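Local coordinates for glutamine amidotransferase type-2 domain-containing protein (Pseudomonas aeruginosa PAO1, PDB 1TE5) that is predicted to act as a class-II glutamine amidotransferase, probably releasing ammonia from the glutamine side chain, though its acceptor substrate is not established, at residues A[3-8]-A[15-20]; A[36-41]-A[62-67]; A[44-49]-A[93-98]; A[76-81]-A[202-207]. All blocks are in the same frame, centred on the assembly; numbering follows the deposited sequence.

Interaction 1. Residues A[3-8]-A[15-20]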
loop_
_atom_site.group_PDB
_atom_site.type_symbol
_atom_site.label_atom_id
_atom_site.label_comp_id
_atom_site.label_asym_id
_atom_site.label_seq_id
_atom_site.Cartn_x
_atom_site.Cartn_y
_atom_site.Cartn_z
ATOM N N GLU A 3 -19.421 -7.531 4.907
ATOM C CA GLU A 3 -18.116 -7.883 4.357
ATOM C C GLU A 3 -17.525 -6.755 3.510
ATOM O O GLU A 3 -16.500 -6.188 3.874
ATOM C CB GLU A 3 -18.199 -9.205 3.583
ATOM C CG GLU A 3 -18.561 -10.404 4.484
ATOM C CD GLU A 3 -18.528 -11.748 3.767
ATOM O OE1 GLU A 3 -17.407 -12.249 3.489
ATOM O OE2 GLU A 3 -19.623 -12.305 3.502
ATOM N N LEU A 4 -18.152 -6.443 2.379
ATOM C CA LEU A 4 -17.680 -5.353 1.524
ATOM C C LEU A 4 -18.129 -4.033 2.140
ATOM O O LEU A 4 -19.221 -3.940 2.698
ATOM C CB LEU A 4 -18.252 -5.473 0.108
ATOM C CG LEU A 4 -17.746 -6.587 -0.813
ATOM C CD1 LEU A 4 -18.453 -6.482 -2.156
ATOM C CD2 LEU A 4 -16.240 -6.487 -0.998
ATOM N N LEU A 5 -17.292 -3.010 2.034
ATOM C CA LEU A 5 -17.612 -1.706 2.598
ATOM C C LEU A 5 -16.949 -0.570 1.823
ATOM O O LEU A 5 -15.725 -0.450 1.812
ATOM C CB LEU A 5 -17.184 -1.666 4.071
ATOM C CG LEU A 5 -17.348 -0.379 4.878
ATOM C CD1 LEU A 5 -18.775 0.156 4.802
ATOM C CD2 LEU A 5 -16.965 -0.678 6.314
ATOM N N GLY A 6 -17.762 0.265 1.191
ATOM C CA GLY A 6 -17.231 1.378 0.439
ATOM C C GLY A 6 -17.865 2.701 0.817
ATOM O O GLY A 6 -18.831 2.763 1.584
ATOM N N MET A 7 -17.265 3.773 0.320
ATOM C CA MET A 7 -17.760 5.113 0.546
ATOM C C MET A 7 -17.268 6.037 -0.552
ATOM O O MET A 7 -16.093 6.026 -0.910
ATOM C CB MET A 7 -17.313 5.690 1.891
ATOM C CG MET A 7 -17.830 7.122 2.091
ATOM S SD MET A 7 -16.889 8.174 3.188
ATOM C CE MET A 7 -15.455 8.509 2.211
ATOM N N SER A 8 -18.190 6.847 -1.056
ATOM C CA SER A 8 -17.902 7.837 -2.080
ATOM C C SER A 8 -18.518 9.114 -1.523
ATOM O O SER A 8 -19.685 9.115 -1.128
ATOM C CB SER A 8 -18.575 7.432 -3.391
ATOM O OG SER A 8 -18.391 8.414 -4.386
ATOM N N ILE A 15 -13.958 8.911 8.961
ATOM C CA ILE A 15 -14.439 7.537 9.096
ATOM C C ILE A 15 -13.597 6.864 10.184
ATOM O O ILE A 15 -12.413 6.594 9.974
ATOM C CB ILE A 15 -14.256 6.721 7.800
ATOM C CG1 ILE A 15 -14.880 7.436 6.617
ATOM C CG2 ILE A 15 -14.919 5.368 7.941
ATOM C CD1 ILE A 15 -14.821 6.632 5.351
ATOM N N VAL A 16 -14.177 6.623 11.355
ATOM C CA VAL A 16 -13.417 5.966 12.407
ATOM C C VAL A 16 -13.759 4.483 12.505
ATOM O O VAL A 16 -14.926 4.106 12.650
ATOM C CB VAL A 16 -13.593 6.642 13.791
ATOM C CG1 VAL A 16 -13.334 8.128 13.702
ATOM C CG2 VAL A 16 -14.962 6.378 14.351
ATOM N N PHE A 17 -12.752 3.646 12.293
ATOM C CA PHE A 17 -12.949 2.218 12.408
ATOM C C PHE A 17 -12.528 1.842 13.807
ATOM O O PHE A 17 -11.456 2.243 14.262
ATOM C CB PHE A 17 -12.090 1.448 11.411
ATOM C CG PHE A 17 -12.641 1.440 10.028
ATOM C CD1 PHE A 17 -12.462 2.541 9.193
ATOM C CD2 PHE A 17 -13.341 0.332 9.550
ATOM C CE1 PHE A 17 -12.972 2.542 7.894
ATOM C CE2 PHE A 17 -13.855 0.321 8.255
ATOM C CZ PHE A 17 -13.670 1.430 7.422
ATOM N N SER A 18 -13.388 1.097 14.486
ATOM C CA SER A 18 -13.111 0.626 15.823
ATOM C C SER A 18 -13.326 -0.872 15.814
ATOM O O SER A 18 -14.461 -1.336 15.710
ATOM C CB SER A 18 -14.048 1.272 16.852
ATOM O OG SER A 18 -13.790 2.658 17.026
ATOM N N PHE A 19 -12.234 -1.626 15.756
ATOM C CA PHE A 19 -12.333 -3.079 15.819
ATOM C C PHE A 19 -12.468 -3.432 17.299
ATOM O O PHE A 19 -11.658 -2.984 18.126
ATOM C CB PHE A 19 -11.082 -3.746 15.250
ATOM C CG PHE A 19 -11.061 -3.805 13.762
ATOM C CD1 PHE A 19 -11.568 -4.918 13.094
ATOM C CD2 PHE A 19 -10.547 -2.746 13.017
ATOM C CE1 PHE A 19 -11.564 -4.976 11.699
ATOM C CE2 PHE A 19 -10.536 -2.789 11.621
ATOM C CZ PHE A 19 -11.046 -3.908 10.959
ATOM N N THR A 20 -13.550 -4.117 17.656
ATOM C CA THR A 20 -13.716 -4.522 19.045
ATOM C C THR A 20 -12.581 -5.518 19.291
ATOM O O THR A 20 -12.361 -6.420 18.474
ATOM C CB THR A 20 -15.090 -5.227 19.306
ATOM O OG1 THR A 20 -16.170 -4.300 19.130
ATOM C CG2 THR A 20 -15.153 -5.781 20.739
#
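Met7 and Ile15 meet tip to tip, and two residues back along the strand Leu5 reaches across to Phe17; the contact between 3-8 and 15-20 consists of these two apolar pairs. The sulfur pair is the tighter. Met7 SD lies 3.4 Å from Ile15 CD1, and because the thioether chain bends at its last torsion (chi3 73°), Met7 CE swings round to 3.7 Å from the same Ile15 CD1. In the aliphatic-aromatic pair, one branch of Leu5 does the touching: Leu5 CD2 is 3.8 Å from Phe17 CE2 and 4.1 Å from Phe17 CZ, approaching the far end of the ring obliquely. Leu5 holds its branches out in that direction with CG opposite the backbone N (chi1 177°). Polar bonding is absent between the segments, whose backbones stay well apart, with Leu5 CA 11.5 Å from Phe17 CA. Each pairs instead with strands of its own sheet: Met7 with Val74 and Gly6 with Ile224 on one hand, Val16 with Asp210 on the other. All four touching residues are buried. The arrangement is that of two antiparallel sheets packed face to face, here the large central sheet of the Ntn-hydrolase fold and a smaller four-stranded one laid against it.

Interaction 2. Residues A[36-41]-A[62-67]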
loop_
_atom_site.group_PDB
_atom_site.type_symbol
_atom_site.label_atom_id
_atom_site.label_comp_id
_atom_site.label_asym_id
_atom_site.label_seq_id
_atom_site.Cartn_x
_atom_site.Cartn_y
_atom_site.Cartn_z
ATOM N N TRP A 36 -9.069 -8.696 7.173
ATOM C CA TRP A 36 -9.724 -7.450 6.786
ATOM C C TRP A 36 -8.831 -6.571 5.917
ATOM O O TRP A 36 -7.626 -6.789 5.829
ATOM C CB TRP A 36 -10.132 -6.674 8.044
ATOM C CG TRP A 36 -8.969 -6.376 8.929
ATOM C CD1 TRP A 36 -8.366 -7.234 9.807
ATOM C CD2 TRP A 36 -8.205 -5.164 8.966
ATOM N NE1 TRP A 36 -7.270 -6.635 10.380
ATOM C CE2 TRP A 36 -7.147 -5.365 9.883
ATOM C CE3 TRP A 36 -8.310 -3.931 8.311
ATOM C CZ2 TRP A 36 -6.200 -4.383 10.155
ATOM C CZ3 TRP A 36 -7.368 -2.958 8.583
ATOM C CH2 TRP A 36 -6.325 -3.190 9.499
ATOM N N GLY A 37 -9.412 -5.524 5.350
ATOM C CA GLY A 37 -8.647 -4.626 4.513
ATOM C C GLY A 37 -9.397 -3.334 4.300
ATOM O O GLY A 37 -10.610 -3.333 4.082
ATOM N N ILE A 38 -8.680 -2.222 4.391
ATOM C CA ILE A 38 -9.275 -0.909 4.211
ATOM C C ILE A 38 -8.323 -0.022 3.426
ATOM O O ILE A 38 -7.218 0.274 3.881
ATOM C CB ILE A 38 -9.561 -0.235 5.569
ATOM C CG1 ILE A 38 -10.535 -1.089 6.382
ATOM C CG2 ILE A 38 -10.127 1.161 5.356
ATOM C CD1 ILE A 38 -10.620 -0.702 7.835
ATOM N N ALA A 39 -8.747 0.360 2.227
ATOM C CA ALA A 39 -7.964 1.233 1.372
ATOM C C ALA A 39 -8.765 2.505 1.195
ATOM O O ALA A 39 -9.987 2.470 1.171
ATOM C CB ALA A 39 -7.717 0.575 0.035
ATOM N N PHE A 40 -8.081 3.638 1.181
ATOM C CA PHE A 40 -8.745 4.914 0.984
ATOM C C PHE A 40 -7.806 5.899 0.304
ATOM O O PHE A 40 -6.594 5.688 0.278
ATOM C CB PHE A 40 -9.316 5.471 2.296
ATOM C CG PHE A 40 -8.294 5.714 3.360
ATOM C CD1 PHE A 40 -7.747 6.987 3.542
ATOM C CD2 PHE A 40 -7.902 4.682 4.211
ATOM C CE1 PHE A 40 -6.818 7.236 4.563
ATOM C CE2 PHE A 40 -6.978 4.911 5.232
ATOM C CZ PHE A 40 -6.434 6.194 5.409
ATOM N N TYR A 41 -8.365 6.958 -0.269
ATOM C CA TYR A 41 -7.561 7.931 -0.987
ATOM C C TYR A 41 -7.346 9.275 -0.328
ATOM O O TYR A 41 -8.199 9.778 0.384
ATOM C CB TYR A 41 -8.145 8.138 -2.377
ATOM C CG TYR A 41 -8.159 6.877 -3.194
ATOM C CD1 TYR A 41 -9.119 5.891 -2.970
ATOM C CD2 TYR A 41 -7.213 6.666 -4.188
ATOM C CE1 TYR A 41 -9.135 4.723 -3.715
ATOM C CE2 TYR A 41 -7.217 5.505 -4.939
ATOM C CZ TYR A 41 -8.179 4.539 -4.702
ATOM O OH TYR A 41 -8.175 3.392 -5.450
ATOM N N ARG A 62 -4.267 -1.909 14.874
ATOM C CA ARG A 62 -4.216 -0.743 15.741
ATOM C C ARG A 62 -3.954 0.497 14.890
ATOM O O ARG A 62 -4.389 1.600 15.228
ATOM C CB ARG A 62 -3.099 -0.893 16.777
ATOM C CG ARG A 62 -3.456 -1.744 17.978
ATOM C CD ARG A 62 -2.421 -1.573 19.091
ATOM N NE ARG A 62 -1.246 -2.419 18.914
ATOM C CZ ARG A 62 -1.256 -3.740 19.077
ATOM N NH1 ARG A 62 -0.145 -4.445 18.906
ATOM N NH2 ARG A 62 -2.381 -4.356 19.414
ATOM N N LEU A 63 -3.200 0.311 13.811
ATOM C CA LEU A 63 -2.869 1.397 12.907
ATOM C C LEU A 63 -4.095 2.040 12.249
ATOM O O LEU A 63 -4.189 3.266 12.198
ATOM C CB LEU A 63 -1.864 0.920 11.859
ATOM C CG LEU A 63 -0.421 1.421 11.986
ATOM C CD1 LEU A 63 -0.366 2.886 11.613
ATOM C CD2 LEU A 63 0.115 1.200 13.394
ATOM N N VAL A 64 -5.024 1.236 11.731
ATOM C CA VAL A 64 -6.234 1.787 11.103
ATOM C C VAL A 64 -7.054 2.602 12.085
ATOM O O VAL A 64 -7.683 3.594 11.705
ATOM C CB VAL A 64 -7.197 0.712 10.572
ATOM C CG1 VAL A 64 -6.893 0.396 9.142
ATOM C CG2 VAL A 64 -7.162 -0.512 11.450
ATOM N N GLN A 65 -7.098 2.133 13.328
ATOM C CA GLN A 65 -7.852 2.801 14.375
ATOM C C GLN A 65 -7.227 4.087 14.892
ATOM O O GLN A 65 -7.956 5.000 15.282
ATOM C CB GLN A 65 -8.101 1.845 15.535
ATOM C CG GLN A 65 -8.880 0.617 15.141
ATOM C CD GLN A 65 -9.364 -0.168 16.337
ATOM O OE1 GLN A 65 -10.208 0.300 17.113
ATOM N NE2 GLN A 65 -8.814 -1.360 16.510
ATOM N N ARG A 66 -5.895 4.165 14.924
ATOM C CA ARG A 66 -5.227 5.372 15.416
ATOM C C ARG A 66 -5.020 6.487 14.378
ATOM O O ARG A 66 -4.758 7.644 14.725
ATOM C CB ARG A 66 -3.916 5.020 16.140
ATOM C CG ARG A 66 -2.909 4.228 15.337
ATOM C CD ARG A 66 -1.750 3.731 16.215
ATOM N NE ARG A 66 -0.861 4.807 16.657
ATOM C CZ ARG A 66 0.442 4.662 16.902
ATOM N NH1 ARG A 66 1.167 5.702 17.299
ATOM N NH2 ARG A 66 1.030 3.478 16.749
ATOM N N PHE A 67 -5.168 6.134 13.107
ATOM C CA PHE A 67 -4.990 7.080 12.012
ATOM C C PHE A 67 -6.240 7.923 11.756
ATOM O O PHE A 67 -7.318 7.385 11.525
ATOM C CB PHE A 67 -4.619 6.315 10.727
ATOM C CG PHE A 67 -4.336 7.206 9.540
ATOM C CD1 PHE A 67 -3.051 7.666 9.288
ATOM C CD2 PHE A 67 -5.357 7.599 8.685
ATOM C CE1 PHE A 67 -2.789 8.505 8.203
ATOM C CE2 PHE A 67 -5.103 8.435 7.602
ATOM C CZ PHE A 67 -3.817 8.890 7.364
#
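Val64 is the bump that helix 59-66 presses into strand 35-42, and Trp36 and Ile38 form two walls of the hollow that takes it. Both methyls of Val64 rest against the outer end of the indole from the same side of its plane: Val64 CG2 sits 3.4 Å from Trp36 CH2, while Val64 CG1 is 3.4 Å from Trp36 CZ3. The fit there is close, and the approach to the ring system is oblique. Ile38 touches more lightly, its CD1 lying 4.1 Å from Val64 CG1. Phe49 and Phe19 also touch this valine. Farther along the strand, Phe67, just past the end of the helix, fills a second hollow beside Phe40. Phe67 CE2 comes to the edge of the Phe40 ring, 3.4 Å from Phe40 CZ, with the ring planes inclined at 48°. Phe40 holds its ring on the side of Phe67, with CG set between the backbone N and the carbonyl carbon (chi1 60°). Pro52 of the second subunit packs on Phe67 too, placing this edge near the dimer interface. A short helix laid on a central antiparallel sheet through apolar residues at every second strand position is the alpha-on-beta layering of an Ntn-type sandwich.

Interaction 3. Residues A[44-49]-A[93-98]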
loop_
_atom_site.group_PDB
_atom_site.type_symbol
_atom_site.label_atom_id
_atom_site.label_comp_id
_atom_site.label_asym_id
_atom_site.label_seq_id
_atom_site.Cartn_x
_atom_site.Cartn_y
_atom_site.Cartn_z
ATOM N N ARG A 44 -4.645 11.624 -5.161
ATOM C CA ARG A 44 -4.484 10.487 -6.061
ATOM C C ARG A 44 -3.793 9.348 -5.334
ATOM O O ARG A 44 -3.808 8.212 -5.799
ATOM C CB ARG A 44 -3.711 10.874 -7.322
ATOM C CG ARG A 44 -4.563 11.661 -8.297
ATOM C CD ARG A 44 -3.777 12.198 -9.473
ATOM N NE ARG A 44 -4.448 13.369 -10.030
ATOM C CZ ARG A 44 -4.695 13.562 -11.319
ATOM N NH1 ARG A 44 -5.319 14.668 -11.701
ATOM N NH2 ARG A 44 -4.311 12.667 -12.224
ATOM N N GLY A 45 -3.179 9.668 -4.199
ATOM C CA GLY A 45 -2.498 8.670 -3.395
ATOM C C GLY A 45 -3.473 7.765 -2.660
ATOM O O GLY A 45 -4.595 8.160 -2.380
ATOM N N VAL A 46 -3.041 6.549 -2.338
ATOM C CA VAL A 46 -3.896 5.588 -1.643
ATOM C C VAL A 46 -3.204 4.976 -0.428
ATOM O O VAL A 46 -1.995 4.728 -0.442
ATOM C CB VAL A 46 -4.359 4.451 -2.606
ATOM C CG1 VAL A 46 -3.176 3.768 -3.233
ATOM C CG2 VAL A 46 -5.187 3.426 -1.869
ATOM N N ARG A 47 -3.959 4.800 0.650
ATOM C CA ARG A 47 -3.433 4.183 1.865
ATOM C C ARG A 47 -4.071 2.808 2.020
ATOM O O ARG A 47 -5.265 2.647 1.807
ATOM C CB ARG A 47 -3.737 5.035 3.094
ATOM C CG ARG A 47 -3.047 6.379 3.101
ATOM C CD ARG A 47 -3.190 7.036 4.447
ATOM N NE ARG A 47 -2.653 8.393 4.474
ATOM C CZ ARG A 47 -1.403 8.708 4.799
ATOM N NH1 ARG A 47 -1.023 9.976 4.794
ATOM N NH2 ARG A 47 -0.533 7.757 5.126
ATOM N N LEU A 48 -3.275 1.816 2.389
ATOM C CA LEU A 48 -3.786 0.465 2.548
ATOM C C LEU A 48 -3.364 -0.173 3.871
ATOM O O LEU A 48 -2.174 -0.228 4.203
ATOM C CB LEU A 48 -3.314 -0.415 1.385
ATOM C CG LEU A 48 -3.726 -1.892 1.397
ATOM C CD1 LEU A 48 -5.242 -2.035 1.256
ATOM C CD2 LEU A 48 -3.007 -2.616 0.279
ATOM N N PHE A 49 -4.354 -0.643 4.620
ATOM C CA PHE A 49 -4.132 -1.308 5.896
ATOM C C PHE A 49 -4.896 -2.614 5.757
ATOM O O PHE A 49 -6.102 -2.603 5.497
ATOM C CB PHE A 49 -4.727 -0.503 7.052
ATOM C CG PHE A 49 -4.241 0.919 7.135
ATOM C CD1 PHE A 49 -4.947 1.951 6.514
ATOM C CD2 PHE A 49 -3.085 1.236 7.850
ATOM C CE1 PHE A 49 -4.511 3.273 6.604
ATOM C CE2 PHE A 49 -2.641 2.561 7.944
ATOM C CZ PHE A 49 -3.362 3.579 7.316
ATOM N N PRO A 93 -8.245 -5.409 0.282
ATOM C CA PRO A 93 -8.394 -5.224 -1.167
ATOM C C PRO A 93 -7.037 -5.247 -1.899
ATOM O O PRO A 93 -5.995 -5.291 -1.256
ATOM C CB PRO A 93 -9.078 -3.861 -1.260
ATOM C CG PRO A 93 -8.547 -3.136 -0.079
ATOM C CD PRO A 93 -8.590 -4.170 1.006
ATOM N N PHE A 94 -7.071 -5.228 -3.234
ATOM C CA PHE A 94 -5.855 -5.255 -4.045
ATOM C C PHE A 94 -5.674 -3.941 -4.813
ATOM O O PHE A 94 -6.650 -3.320 -5.237
ATOM C CB PHE A 94 -5.882 -6.442 -5.014
ATOM C CG PHE A 94 -6.040 -7.769 -4.333
ATOM C CD1 PHE A 94 -7.261 -8.432 -4.345
ATOM C CD2 PHE A 94 -4.968 -8.354 -3.664
ATOM C CE1 PHE A 94 -7.404 -9.662 -3.697
ATOM C CE2 PHE A 94 -5.101 -9.578 -3.015
ATOM C CZ PHE A 94 -6.318 -10.232 -3.033
ATOM N N ILE A 95 -4.420 -3.525 -4.978
ATOM C CA ILE A 95 -4.099 -2.282 -5.681
ATOM C C ILE A 95 -3.179 -2.521 -6.875
ATOM O O ILE A 95 -2.310 -3.393 -6.844
ATOM C CB ILE A 95 -3.410 -1.266 -4.738
ATOM C CG1 ILE A 95 -4.233 -1.074 -3.465
ATOM C CG2 ILE A 95 -3.199 0.076 -5.447
ATOM C CD1 ILE A 95 -3.625 -0.092 -2.512
ATOM N N ARG A 96 -3.373 -1.725 -7.924
ATOM C CA ARG A 96 -2.562 -1.801 -9.135
ATOM C C ARG A 96 -2.792 -0.540 -9.953
ATOM O O ARG A 96 -3.932 -0.093 -10.092
ATOM C CB ARG A 96 -2.912 -3.051 -9.946
ATOM C CG ARG A 96 -1.683 -3.810 -10.413
ATOM C CD ARG A 96 -1.868 -5.323 -10.383
ATOM N NE ARG A 96 -2.045 -5.729 -8.996
ATOM C CZ ARG A 96 -1.734 -6.927 -8.515
ATOM N NH1 ARG A 96 -1.947 -7.192 -7.240
ATOM N NH2 ARG A 96 -1.205 -7.862 -9.297
ATOM N N GLU A 97 -1.715 0.077 -10.436
ATOM C CA GLU A 97 -1.874 1.295 -11.228
ATOM C C GLU A 97 -2.101 1.020 -12.702
ATOM O O GLU A 97 -1.493 0.121 -13.284
ATOM C CB GLU A 97 -0.701 2.269 -11.034
ATOM C CG GLU A 97 0.548 1.986 -11.857
ATOM C CD GLU A 97 0.620 2.742 -13.188
ATOM O OE1 GLU A 97 -0.244 3.591 -13.502
ATOM O OE2 GLU A 97 1.575 2.470 -13.927
ATOM N N LEU A 98 -3.017 1.790 -13.269
ATOM C CA LEU A 98 -3.382 1.732 -14.672
ATOM C C LEU A 98 -3.675 3.188 -15.042
ATOM O O LEU A 98 -4.416 3.886 -14.347
ATOM C CB LEU A 98 -4.621 0.850 -14.887
ATOM C CG LEU A 98 -4.907 0.375 -16.319
ATOM C CD1 LEU A 98 -5.875 -0.780 -16.305
ATOM C CD2 LEU A 98 -5.442 1.501 -17.173
#
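The face-to-face packing of two antiparallel sheets at the edge of the Ntn-hydrolase sandwich, between the outermost strand of each sheet, is represented here by Val46 and Leu48 on one strand meeting Pro93 and Ile95 on the other. Ile95 CD1 is the central methyl. It lies 3.9 Å from Val46 CG2, the two side chains reaching toward each other tip to tip, and 3.8 Å from Leu48 CD2, where the isoleucine and leucine slide past one another in opposite directions; Leu48 CB backs the same methyl. Ile95 delivers CD1 this far because its chain is fully extended beyond CB (chi2 -180°). The second leucine branch serves a different partner: Leu48 CD1 rests 3.7 Å from Pro93 CG and 4.0 Å from Pro93 CD, against the ring of a proline whose preceding peptide bond is cis. No hydrogen bond crosses the contact, so the sheets are joined here by apolar surface alone. Arg96, which does not touch 44-49, folds back so that Arg96 NE donates to Ile95 O at 3.2 Å from above the carbonyl plane, and it also forms a salt bridge with Glu130. The other face of strand 45-51 turns toward the second subunit, where Arg47 donates to the carbonyl oxygens of Gln50 and Asp51 of that chain. Ala39 of strand 35-42 touches both Leu48 and Pro93, Tyr102 of strand 101-108 packs on Val46 and Ile95, and helix 128-143 covers the far side of strand 94-98 through Phe94 and Leu98.

Interaction 4. Residues A[76-81]-A[202-207]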
loop_
_atom_site.group_PDB
_atom_site.type_symbol
_atom_site.label_atom_id
_atom_site.label_comp_id
_atom_site.label_asym_id
_atom_site.label_seq_id
_atom_site.Cartn_x
_atom_site.Cartn_y
_atom_site.Cartn_z
ATOM N N GLY A 76 -13.165 -1.390 1.250
ATOM C CA GLY A 76 -12.682 -2.323 2.245
ATOM C C GLY A 76 -13.402 -3.652 2.198
ATOM O O GLY A 76 -14.469 -3.781 1.576
ATOM N N HIS A 77 -12.794 -4.656 2.820
ATOM C CA HIS A 77 -13.367 -5.994 2.877
ATOM C C HIS A 77 -13.056 -6.567 4.254
ATOM O O HIS A 77 -11.905 -6.848 4.580
ATOM C CB HIS A 77 -12.742 -6.904 1.835
ATOM C CG HIS A 77 -13.455 -8.197 1.571
ATOM N ND1 HIS A 77 -14.350 -8.744 2.466
ATOM C CD2 HIS A 77 -13.405 -9.050 0.520
ATOM C CE1 HIS A 77 -14.821 -9.878 1.976
ATOM N NE2 HIS A 77 -14.265 -10.086 0.797
ATOM N N ILE A 78 -14.092 -6.711 5.069
ATOM C CA ILE A 78 -13.943 -7.229 6.427
ATOM C C ILE A 78 -14.406 -8.686 6.493
ATOM O O ILE A 78 -15.233 -9.121 5.687
ATOM C CB ILE A 78 -14.769 -6.371 7.419
ATOM C CG1 ILE A 78 -14.497 -4.882 7.183
ATOM C CG2 ILE A 78 -14.444 -6.745 8.863
ATOM C CD1 ILE A 78 -13.050 -4.470 7.312
ATOM N N ARG A 79 -13.881 -9.432 7.460
ATOM C CA ARG A 79 -14.238 -10.836 7.652
ATOM C C ARG A 79 -14.213 -11.639 6.362
ATOM O O ARG A 79 -15.210 -12.235 5.954
ATOM C CB ARG A 79 -15.594 -10.975 8.360
ATOM C CG ARG A 79 -15.570 -10.543 9.826
ATOM C CD ARG A 79 -16.865 -10.881 10.572
ATOM N NE ARG A 79 -18.018 -10.152 10.051
ATOM C CZ ARG A 79 -18.953 -10.690 9.270
ATOM N NH1 ARG A 79 -19.970 -9.950 8.841
ATOM N NH2 ARG A 79 -18.876 -11.968 8.914
ATOM N N GLN A 80 -13.050 -11.655 5.733
ATOM C CA GLN A 80 -12.857 -12.382 4.496
ATOM C C GLN A 80 -12.763 -13.866 4.809
ATOM O O GLN A 80 -11.975 -14.279 5.659
ATOM C CB GLN A 80 -11.589 -11.886 3.811
ATOM C CG GLN A 80 -11.619 -10.381 3.567
ATOM C CD GLN A 80 -10.326 -9.831 3.016
ATOM O OE1 GLN A 80 -9.517 -10.564 2.453
ATOM N NE2 GLN A 80 -10.137 -8.525 3.152
ATOM N N ALA A 81 -13.583 -14.655 4.121
ATOM C CA ALA A 81 -13.634 -16.103 4.312
ATOM C C ALA A 81 -12.259 -16.727 4.451
ATOM O O ALA A 81 -11.366 -16.481 3.639
ATOM C CB ALA A 81 -14.399 -16.762 3.174
ATOM N N LEU A 202 -22.287 3.005 12.200
ATOM C CA LEU A 202 -22.594 1.772 11.534
ATOM C C LEU A 202 -21.850 0.751 12.351
ATOM O O LEU A 202 -20.845 1.016 13.008
ATOM C CB LEU A 202 -22.037 1.750 10.124
ATOM C CG LEU A 202 -22.265 2.910 9.190
ATOM C CD1 LEU A 202 -21.710 2.498 7.845
ATOM C CD2 LEU A 202 -23.758 3.278 9.083
ATOM N N LYS A 203 -22.332 -0.513 12.338
ATOM C CA LYS A 203 -21.626 -1.507 13.069
ATOM C C LYS A 203 -21.974 -2.973 12.693
ATOM O O LYS A 203 -23.004 -3.321 12.115
ATOM C CB LYS A 203 -21.796 -1.276 14.614
ATOM C CG LYS A 203 -22.976 -1.979 15.239
ATOM C CD LYS A 203 -24.337 -1.398 14.811
ATOM C CE LYS A 203 -25.560 -1.988 15.557
ATOM N NZ LYS A 203 -26.741 -2.357 14.709
ATOM N N ASP A 204 -20.930 -3.809 12.924
ATOM C CA ASP A 204 -20.919 -5.222 12.684
ATOM C C ASP A 204 -21.205 -5.806 14.055
ATOM O O ASP A 204 -21.895 -5.230 14.873
ATOM C CB ASP A 204 -19.557 -5.618 12.216
ATOM C CG ASP A 204 -19.512 -6.798 11.305
ATOM O OD1 ASP A 204 -18.498 -7.015 10.631
ATOM O OD2 ASP A 204 -20.543 -7.522 11.253
ATOM N N ALA A 205 -20.617 -6.997 14.294
ATOM C CA ALA A 205 -20.761 -7.612 15.587
ATOM C C ALA A 205 -19.498 -7.335 16.387
ATOM O O ALA A 205 -19.514 -7.289 17.631
ATOM C CB ALA A 205 -20.894 -9.153 15.349
ATOM N N ASP A 206 -18.411 -7.183 15.642
ATOM C CA ASP A 206 -17.067 -6.919 16.210
ATOM C C ASP A 206 -16.433 -5.759 15.481
ATOM O O ASP A 206 -15.200 -5.734 15.376
ATOM C CB ASP A 206 -16.153 -8.152 16.035
ATOM C CG ASP A 206 -16.592 -9.333 16.889
ATOM O OD1 ASP A 206 -16.614 -9.179 18.124
ATOM O OD2 ASP A 206 -16.971 -10.372 16.315
ATOM N N LEU A 207 -17.259 -4.776 15.089
ATOM C CA LEU A 207 -16.733 -3.604 14.395
ATOM C C LEU A 207 -17.688 -2.426 14.516
ATOM O O LEU A 207 -18.899 -2.608 14.612
ATOM C CB LEU A 207 -16.525 -3.925 12.909
ATOM C CG LEU A 207 -16.227 -2.738 11.986
ATOM C CD1 LEU A 207 -14.762 -2.333 12.112
ATOM C CD2 LEU A 207 -16.563 -3.094 10.546
#
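Arg79 and Asp204 make the firm part of this contact, a salt bridge at the more exposed end. Arg79 NE donates to Asp204 OD1 over 3.2 Å in a nearly straight bond, 173° at the hydrogen. The oxygen lies in the guanidinium plane, at its edge, yet the donor meets the syn side of the carboxylate from somewhat out of that group's plane, and the two flat groups are turned 57° apart. A kink in the arginine chain (chi3 -65°) brings NE round to face the aspartate. The buried side is looser: Ile78 CG1 stands 4.3 Å from Leu207 CD2, a light apolar touch. Each segment is braced internally. Asp204 N bonds to Leu207 O at 2.9 Å, closing the turn that carries the aspartate, while Gln80 NE2 holds His77 O at 2.8 Å and Gln80 CG sits over the centre of the His77 ring. Cys2 touches both Arg79 and Asp204. In class-II amidotransferases a cysteine at the processed N terminus is the nucleophile, and Cys2 is consistent with that role, so this salt bridge between the strand corner at Arg79 and the hairpin turn 204-207 probably lies beside the glutaminase site of the Ntn fold.

From the N terminus, interaction 1 closes the shortest loop, folding 15-20 over 3-8 before anything else begins. Interaction 2 then spans 36 to 67, and interaction 3 crosses it, opening at 44-49 inside that loop and ending at 93-98 beyond it. Interaction 4 starts within interaction 3's loop and runs on to 202-207, so these two cross as well; it closes the longest loop. The central sheet contributes one segment to every contact. Interactions 1 and 4 tie it to the four-stranded sheet, interaction 2 to helix 59-66, and interaction 3 to the six-stranded sheet. Neighbouring contacts touch directly: Glu3 O meets Ile78 N at 2.7 Å, and Phe17 CD2 lies 3.4 Å from Ile38 CD1.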